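PDB 5VQE: beta-glucoside phosphorylase BglX from Unidentified, which probably cleaves beta-glucosides with phosphate as the acceptor, releasing glucose 1-phosphate, as a phosphorylase of glycoside hydrolase family 3. Local coordinates for residues H194-G199 against K268-G273; D198-R203 against V211-A216. One frame throughout, in Å; residues are numbered along the deposited sequence.

Interaction 1 (H194-G199 against K268-G273). With G2F (2-deoxy-2-fluoro-alpha-D-glucopyranose), chain B.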
ATOM      1  N   HIS A 194      -2.634  -4.328  -7.371  1.00 10.46           N
ATOM      2  CA  HIS A 194      -1.709  -4.125  -8.488  1.00 13.54           C
ATOM      3  C   HIS A 194      -2.063  -5.082  -9.639  1.00 11.88           C
ATOM      4  O   HIS A 194      -1.890  -6.288  -9.514  1.00 10.14           O
ATOM      5  CB  HIS A 194      -0.268  -4.394  -8.044  1.00  9.30           C
ATOM      6  CG  HIS A 194       0.179  -3.575  -6.868  1.00 12.21           C
ATOM      7  ND1 HIS A 194      -0.009  -3.981  -5.562  1.00 11.79           N
ATOM      8  CD2 HIS A 194       0.825  -2.386  -6.802  1.00 12.52           C
ATOM      9  CE1 HIS A 194       0.492  -3.071  -4.742  1.00 11.79           C
ATOM     10  NE2 HIS A 194       1.009  -2.096  -5.467  1.00 12.05           N
ATOM     11  N   PHE A 195      -2.555  -4.558 -10.733  1.00  9.46           N
ATOM     12  CA  PHE A 195      -3.056  -5.405 -11.808  1.00 10.83           C
ATOM     13  C   PHE A 195      -1.886  -5.968 -12.616  1.00 12.08           C
ATOM     14  O   PHE A 195      -0.939  -5.237 -12.925  1.00 10.93           O
ATOM     15  CB  PHE A 195      -3.989  -4.592 -12.695  1.00  9.42           C
ATOM     16  CG  PHE A 195      -4.429  -5.298 -13.952  1.00 11.37           C
ATOM     17  CD1 PHE A 195      -3.754  -5.098 -15.140  1.00 11.00           C
ATOM     18  CD2 PHE A 195      -5.553  -6.116 -13.952  1.00 11.44           C
ATOM     19  CE1 PHE A 195      -4.159  -5.731 -16.299  1.00 13.17           C
ATOM     20  CE2 PHE A 195      -5.959  -6.754 -15.113  1.00 12.09           C
ATOM     21  CZ  PHE A 195      -5.258  -6.560 -16.280  1.00 10.21           C
ATOM     22  N   PRO A 196      -1.929  -7.253 -13.015  1.00  8.59           N
ATOM     23  CA  PRO A 196      -2.996  -8.255 -12.963  1.00  9.29           C
ATOM     24  C   PRO A 196      -3.109  -9.060 -11.672  1.00 13.64           C
ATOM     25  O   PRO A 196      -3.892 -10.012 -11.641  1.00 13.76           O
ATOM     26  CB  PRO A 196      -2.630  -9.181 -14.129  1.00 11.95           C
ATOM     27  CG  PRO A 196      -1.168  -9.185 -14.114  1.00 11.46           C
ATOM     28  CD  PRO A 196      -0.804  -7.733 -13.832  1.00 12.77           C
ATOM     29  N   GLY A 197      -2.342  -8.711 -10.643  1.00 12.76           N
ATOM     30  CA  GLY A 197      -2.577  -9.267  -9.329  1.00 12.60           C
ATOM     31  C   GLY A 197      -1.356  -9.831  -8.642  1.00 12.06           C
ATOM     32  O   GLY A 197      -0.835 -10.878  -9.038  1.00 13.00           O
ATOM     33  N   ASP A 198      -0.895  -9.164  -7.588  1.00 10.19           N
ATOM     34  CA  ASP A 198       0.173  -9.743  -6.800  1.00 12.00           C
ATOM     35  C   ASP A 198      -0.397 -10.758  -5.808  1.00 13.62           C
ATOM     36  O   ASP A 198      -1.608 -10.821  -5.556  1.00 14.16           O
ATOM     37  CB  ASP A 198       0.963  -8.661  -6.069  1.00 13.96           C
ATOM     38  CG  ASP A 198       2.440  -9.002  -5.960  1.00 17.58           C
ATOM     39  OD1 ASP A 198       2.771 -10.211  -6.000  1.00 12.83           O
ATOM     40  OD2 ASP A 198       3.270  -8.072  -5.866  1.00 16.29           O
ATOM     41  N   GLY A 199       0.498 -11.574  -5.253  1.00 11.48           N
ATOM     42  CA  GLY A 199       0.156 -12.506  -4.199  1.00 14.15           C
ATOM     43  C   GLY A 199       0.236 -13.973  -4.571  1.00 14.71           C
ATOM     44  O   GLY A 199       0.096 -14.817  -3.678  1.00 14.39           O
ATOM     45  N   LYS A 268      -0.373  -5.422 -24.021  1.00 13.01           N
ATOM     46  CA  LYS A 268      -1.620  -5.088 -24.704  1.00 15.54           C
ATOM     47  C   LYS A 268      -2.701  -6.127 -24.419  1.00 14.99           C
ATOM     48  O   LYS A 268      -3.877  -5.781 -24.265  1.00 13.56           O
ATOM     49  CB  LYS A 268      -1.372  -4.948 -26.211  1.00 18.76           C
ATOM     50  CG  LYS A 268      -1.095  -6.235 -26.938  1.00 20.17           C
ATOM     51  CD  LYS A 268      -0.753  -5.974 -28.410  1.00 25.14           C
ATOM     52  N   GLU A 269      -2.321  -7.403 -24.315  1.00 15.95           N
ATOM     53  CA  GLU A 269      -3.297  -8.443 -23.992  1.00 17.54           C
ATOM     54  C   GLU A 269      -3.980  -8.179 -22.653  1.00 13.68           C
ATOM     55  O   GLU A 269      -5.195  -8.378 -22.510  1.00 13.38           O
ATOM     56  CB  GLU A 269      -2.613  -9.813 -23.966  1.00 18.47           C
ATOM     57  CG  GLU A 269      -2.121 -10.294 -25.316  1.00 18.28           C
ATOM     58  CD  GLU A 269      -0.745  -9.772 -25.689  1.00 21.82           C
ATOM     59  OE1 GLU A 269      -0.065  -9.174 -24.832  1.00 19.79           O
ATOM     60  OE2 GLU A 269      -0.337  -9.969 -26.854  1.00 25.94           O
ATOM     61  N   LEU A 270      -3.221  -7.746 -21.653  1.00 13.19           N
ATOM     62  CA  LEU A 270      -3.808  -7.545 -20.330  1.00 12.78           C
ATOM     63  C   LEU A 270      -4.556  -6.220 -20.239  1.00 12.41           C
ATOM     64  O   LEU A 270      -5.680  -6.172 -19.722  1.00 13.46           O
ATOM     65  CB  LEU A 270      -2.723  -7.638 -19.252  1.00  9.09           C
ATOM     66  CG  LEU A 270      -2.076  -9.025 -19.129  1.00 12.57           C
ATOM     67  CD1 LEU A 270      -0.952  -9.044 -18.096  1.00 14.56           C
ATOM     68  CD2 LEU A 270      -3.121 -10.099 -18.794  1.00 14.54           C
ATOM     69  N   MET A 271      -3.960  -5.131 -20.731  1.00 11.97           N
ATOM     70  CA  MET A 271      -4.614  -3.831 -20.582  1.00 11.76           C
ATOM     71  C   MET A 271      -5.716  -3.621 -21.618  1.00 14.52           C
ATOM     72  O   MET A 271      -6.788  -3.110 -21.288  1.00 15.32           O
ATOM     73  CB  MET A 271      -3.580  -2.713 -20.654  1.00 11.45           C
ATOM     74  CG  MET A 271      -2.659  -2.685 -19.442  1.00  8.85           C
ATOM     75  SD  MET A 271      -1.613  -1.221 -19.327  1.00 13.07           S
ATOM     76  CE  MET A 271      -0.516  -1.500 -20.717  1.00 14.02           C
ATOM     77  N   GLN A 272      -5.492  -4.017 -22.863  1.00 14.42           N
ATOM     78  CA  GLN A 272      -6.503  -3.792 -23.888  1.00 14.74           C
ATOM     79  C   GLN A 272      -7.426  -5.000 -24.030  1.00 16.07           C
ATOM     80  O   GLN A 272      -8.651  -4.849 -24.052  1.00 19.03           O
ATOM     81  CB  GLN A 272      -5.820  -3.438 -25.218  1.00 17.70           C
ATOM     82  CG  GLN A 272      -5.432  -1.970 -25.301  1.00 24.05           C
ATOM     83  CD  GLN A 272      -4.363  -1.681 -26.350  1.00 24.48           C
ATOM     84  OE1 GLN A 272      -3.806  -2.595 -26.961  1.00 27.08           O
ATOM     85  NE2 GLN A 272      -4.066  -0.405 -26.550  1.00 24.42           N
ATOM     86  N   GLY A 273      -6.856  -6.204 -24.080  1.00 16.65           N
ATOM     87  CA  GLY A 273      -7.676  -7.400 -24.235  1.00 14.99           C
ATOM     88  C   GLY A 273      -8.554  -7.692 -23.030  1.00 14.74           C
ATOM     89  O   GLY A 273      -9.754  -7.929 -23.170  1.00 16.05           O
TER
HETATM   90  C1  G2F B 601       4.651   1.068  -7.471  1.00 13.43           C
HETATM   91  C2  G2F B 601       4.019   0.268  -6.286  1.00 16.96           C
HETATM   92  C3  G2F B 601       2.623   0.888  -5.979  1.00 11.41           C
HETATM   93  C4  G2F B 601       2.805   2.413  -5.708  1.00 13.57           C
HETATM   94  C5  G2F B 601       3.480   3.057  -6.967  1.00 12.95           C
HETATM   95  C6  G2F B 601       3.762   4.593  -6.729  1.00 13.96           C
HETATM   96  O3  G2F B 601       2.165   0.329  -4.776  1.00 11.73           O
HETATM   97  O4  G2F B 601       1.525   2.975  -5.601  1.00  9.24           O
HETATM   98  O5  G2F B 601       4.740   2.438  -7.163  1.00 12.31           O
HETATM   99  O6  G2F B 601       4.467   4.733  -5.528  1.00 14.50           O
HETATM  100  F2  G2F B 601       3.854  -1.027  -6.637  1.00 13.36           F

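Interaction 2 (D198-R203 against V211-A216)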
ATOM      1  N   ASP A 198      -0.895  -9.164  -7.588  1.00 10.19           N
ATOM      2  CA  ASP A 198       0.173  -9.743  -6.800  1.00 12.00           C
ATOM      3  C   ASP A 198      -0.397 -10.758  -5.808  1.00 13.62           C
ATOM      4  O   ASP A 198      -1.608 -10.821  -5.556  1.00 14.16           O
ATOM      5  CB  ASP A 198       0.963  -8.661  -6.069  1.00 13.96           C
ATOM      6  CG  ASP A 198       2.440  -9.002  -5.960  1.00 17.58           C
ATOM      7  OD1 ASP A 198       2.771 -10.211  -6.000  1.00 12.83           O
ATOM      8  OD2 ASP A 198       3.270  -8.072  -5.866  1.00 16.29           O
ATOM      9  N   GLY A 199       0.498 -11.574  -5.253  1.00 11.48           N
ATOM     10  CA  GLY A 199       0.156 -12.506  -4.199  1.00 14.15           C
ATOM     11  C   GLY A 199       0.236 -13.973  -4.571  1.00 14.71           C
ATOM     12  O   GLY A 199       0.096 -14.817  -3.678  1.00 14.39           O
ATOM     13  N   VAL A 200       0.433 -14.312  -5.846  1.00 14.29           N
ATOM     14  CA  VAL A 200       0.622 -15.706  -6.253  1.00 16.71           C
ATOM     15  C   VAL A 200       2.089 -16.101  -6.165  1.00 16.47           C
ATOM     16  O   VAL A 200       2.442 -17.104  -5.542  1.00 18.43           O
ATOM     17  CB  VAL A 200       0.064 -15.914  -7.681  1.00 15.05           C
ATOM     18  CG1 VAL A 200       0.290 -17.334  -8.155  1.00 16.33           C
ATOM     19  CG2 VAL A 200      -1.425 -15.584  -7.724  1.00 16.64           C
ATOM     20  N   ASP A 201       2.948 -15.305  -6.791  1.00 14.26           N
ATOM     21  CA  ASP A 201       4.390 -15.437  -6.690  1.00 17.25           C
ATOM     22  C   ASP A 201       4.837 -15.148  -5.254  1.00 17.98           C
ATOM     23  O   ASP A 201       4.064 -14.666  -4.419  1.00 19.08           O
ATOM     24  CB  ASP A 201       5.054 -14.471  -7.674  1.00 16.61           C
ATOM     25  CG  ASP A 201       6.414 -14.944  -8.158  1.00 23.33           C
ATOM     26  OD1 ASP A 201       7.049 -15.788  -7.480  1.00 19.88           O
ATOM     27  OD2 ASP A 201       6.851 -14.444  -9.227  1.00 19.50           O
ATOM     28  N   TYR A 202       6.108 -15.447  -4.967  1.00 19.21           N
ATOM     29  CA  TYR A 202       6.730 -15.113  -3.686  1.00 18.93           C
ATOM     30  C   TYR A 202       7.811 -14.049  -3.837  1.00 19.99           C
ATOM     31  O   TYR A 202       8.618 -13.848  -2.920  1.00 21.89           O
ATOM     32  CB  TYR A 202       7.317 -16.361  -3.016  1.00 21.34           C
ATOM     33  CG  TYR A 202       8.324 -17.124  -3.845  1.00 23.58           C
ATOM     34  CD1 TYR A 202       7.911 -17.951  -4.880  1.00 25.99           C
ATOM     35  CD2 TYR A 202       9.691 -17.034  -3.584  1.00 26.86           C
ATOM     36  CE1 TYR A 202       8.824 -18.659  -5.644  1.00 24.75           C
ATOM     37  CE2 TYR A 202      10.614 -17.741  -4.345  1.00 31.53           C
ATOM     38  CZ  TYR A 202      10.169 -18.555  -5.373  1.00 30.60           C
ATOM     39  OH  TYR A 202      11.066 -19.268  -6.142  1.00 27.99           O
ATOM     40  N   ARG A 203       7.840 -13.357  -4.968  1.00 22.24           N
ATOM     41  CA  ARG A 203       8.914 -12.434  -5.279  1.00 24.15           C
ATOM     42  C   ARG A 203       8.359 -11.034  -5.526  1.00 24.41           C
ATOM     43  O   ARG A 203       7.166 -10.846  -5.786  1.00 23.02           O
ATOM     44  CB  ARG A 203       9.718 -12.965  -6.476  1.00 23.02           C
ATOM     45  CG  ARG A 203      10.387 -14.310  -6.151  1.00 24.37           C
ATOM     46  CD  ARG A 203      10.915 -15.037  -7.380  1.00 20.92           C
ATOM     47  NE  ARG A 203       9.864 -15.313  -8.354  1.00 23.79           N
ATOM     48  CZ  ARG A 203      10.085 -15.729  -9.600  1.00 27.02           C
ATOM     49  NH1 ARG A 203      11.329 -15.916 -10.032  1.00 29.88           N
ATOM     50  NH2 ARG A 203       9.070 -15.936 -10.425  1.00 18.70           N
ATOM     51  N   VAL A 211       5.496 -13.109 -11.330  1.00 16.17           N
ATOM     52  CA  VAL A 211       4.646 -13.887 -12.229  1.00 15.69           C
ATOM     53  C   VAL A 211       3.439 -14.418 -11.470  1.00 16.85           C
ATOM     54  O   VAL A 211       3.589 -15.158 -10.487  1.00 20.23           O
ATOM     55  CB  VAL A 211       5.422 -15.043 -12.883  1.00 18.35           C
ATOM     56  CG1 VAL A 211       4.559 -15.766 -13.908  1.00 15.93           C
ATOM     57  CG2 VAL A 211       6.676 -14.516 -13.545  1.00 21.32           C
ATOM     58  N   ASN A 212       2.246 -14.045 -11.931  1.00 15.82           N
ATOM     59  CA  ASN A 212       0.984 -14.654 -11.513  1.00 14.10           C
ATOM     60  C   ASN A 212       0.750 -15.843 -12.444  1.00 15.10           C
ATOM     61  O   ASN A 212       0.386 -15.672 -13.609  1.00 14.99           O
ATOM     62  CB  ASN A 212      -0.134 -13.616 -11.581  1.00 12.04           C
ATOM     63  CG  ASN A 212      -1.467 -14.133 -11.086  1.00 13.03           C
ATOM     64  OD1 ASN A 212      -1.843 -15.275 -11.339  1.00 16.18           O
ATOM     65  ND2 ASN A 212      -2.202 -13.276 -10.379  1.00 14.68           N
ATOM     66  N   ASN A 213       1.002 -17.057 -11.947  1.00 15.72           N
ATOM     67  CA  ASN A 213       1.046 -18.244 -12.795  1.00 15.64           C
ATOM     68  C   ASN A 213      -0.199 -19.116 -12.658  1.00 17.53           C
ATOM     69  O   ASN A 213      -0.181 -20.291 -13.054  1.00 16.41           O
ATOM     70  CB  ASN A 213       2.309 -19.056 -12.497  1.00 20.11           C
ATOM     71  CG  ASN A 213       2.289 -19.698 -11.129  1.00 30.75           C
ATOM     72  OD1 ASN A 213       1.784 -19.128 -10.163  1.00 32.24           O
ATOM     73  ND2 ASN A 213       2.844 -20.901 -11.037  1.00 36.05           N
ATOM     74  N   LEU A 214      -1.275 -18.572 -12.105  1.00 17.00           N
ATOM     75  CA  LEU A 214      -2.547 -19.277 -12.121  1.00 15.48           C
ATOM     76  C   LEU A 214      -2.939 -19.595 -13.562  1.00 17.13           C
ATOM     77  O   LEU A 214      -2.534 -18.913 -14.507  1.00 16.27           O
ATOM     78  CB  LEU A 214      -3.632 -18.433 -11.446  1.00 15.03           C
ATOM     79  CG  LEU A 214      -3.435 -18.086  -9.962  1.00 17.03           C
ATOM     80  CD1 LEU A 214      -4.583 -17.202  -9.463  1.00 15.34           C
ATOM     81  CD2 LEU A 214      -3.335 -19.345  -9.103  1.00 16.83           C
ATOM     82  N   SER A 215      -3.714 -20.660 -13.731  1.00 15.52           N
ATOM     83  CA  SER A 215      -4.350 -20.897 -15.012  1.00 15.11           C
ATOM     84  C   SER A 215      -5.260 -19.722 -15.341  1.00 17.78           C
ATOM     85  O   SER A 215      -5.653 -18.944 -14.467  1.00 14.86           O
ATOM     86  CB  SER A 215      -5.151 -22.192 -14.983  1.00 16.83           C
ATOM     87  OG  SER A 215      -6.313 -22.040 -14.194  1.00 16.65           O
ATOM     88  N   ALA A 216      -5.581 -19.578 -16.626  1.00 15.28           N
ATOM     89  CA  ALA A 216      -6.495 -18.513 -17.023  1.00 14.46           C
ATOM     90  C   ALA A 216      -7.808 -18.620 -16.262  1.00 16.06           C
ATOM     91  O   ALA A 216      -8.318 -17.616 -15.749  1.00 14.61           O
ATOM     92  CB  ALA A 216      -6.739 -18.556 -18.527  1.00 19.02           C
TER
HETATM   93  O   HOH W   1       3.475 -18.912  -7.627  1.00 34.32           O

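Interaction 1 (H194-G199 against K268-G273)
Leu270, in the first turn of helix 268-278, meets the end of strand 191-195 and the loop that follows through both its side chain and its carbonyl group. Its CB lies 3.8 Å from CE1 of Phe195, while its O is 3.5 Å from CZ of Phe195. The ring meets this carbonyl oxygen with its edge, near its own plane. With CG anti to the backbone N (chi1 172°), the Phe195 ring extends from the strand end toward the helix. The branch of Leu270 turns to Pro196 instead: CD1 touches Pro196 CG at 4.0 Å, the two side chains crossing at about a right angle. Met271 contributes little, its backbone N lying near the same ring edge and its thioether end leading away. One face of the Phe195 ring is covered from within its own segment by Pro196 CB, 4.1 Å above the ring centre; the cis peptide between the two residues goes with this fold-back. The strand end thus packs on an outer helix of the TIM-barrel-type family 3 domain, while the adjacent His194 serves the sugar site, its NE2 in an almost straight hydrogen bond with G2F O3 (2.8 Å, 168°) and its ND1 held by Asp150.

Interaction 2 (D198-R203 against V211-A216)
Asp201 and Val200 reach across from 198-203 to 211-216, two irregular parts of a strand-to-helix connection of the TIM-barrel-type family 3 domain, the one between strand 191-195 and helix 216-232. The touching parts run nearly antiparallel, 163° apart, yet the bond that joins them comes from a side chain. Asp201, its carboxylate arm turned roughly opposite the backbone N at chi1 -152°, directs that group at the start of 211-216, where OD2 accepts from Val211 N through the anti lone pair at 2.8 Å. Arg203 takes the syn sides of the same carboxylate: it approaches side-on, NE to OD1 and NH2 to OD2, the latter a salt bridge of 2.9 Å. Since Tyr202 N also donates to OD1, each oxygen has two donors, which together fix the rotation of the carboxylate and probably favour its charged form. Along the guanidinium, Val211 CG2 comes obliquely within 4.2 Å of Arg203 NH2, the two side chains lying side by side and pointing the same way.

Val200 carries the remaining packing, mostly against amide groups. Its CG2 lies against the amide of Asn212, 3.6 Å from ND2, the side chains crossing at about a right angle, and also packs on Leu214 CG at 3.9 Å. The Asn212 OD1 has its main polar partner elsewhere, in Gln245. The other methyl, CG1, points to Asn213, whose OD1 lies 3.1 Å away, a close approach. The same Asn213 OD1 accepts a hydrogen bond from a water 3.1 Å away, and this water donates more weakly to Val200 O.

Both interactions draw on the chain that leaves strand 191-195, and they share Asp198 and Gly199; the centres of interaction 1 and interaction 2 are about 11 Å apart. Going along the sequence, this chain first meets helix 268-278, much later in the domain, in interaction 1, and then the approach to helix 216-232, only a few residues on, in interaction 2. A probable hydrogen bond of 3.1 Å from Asn212 ND2 to Gly197 O joins the two contacts directly. Strand 237-244 pairs in parallel with both 191-195 and 210-211, placing both contacts beside one sheet. The pocket histidine therefore begins a continuous run that packs on helix 268-278 and is bonded to its own returning chain.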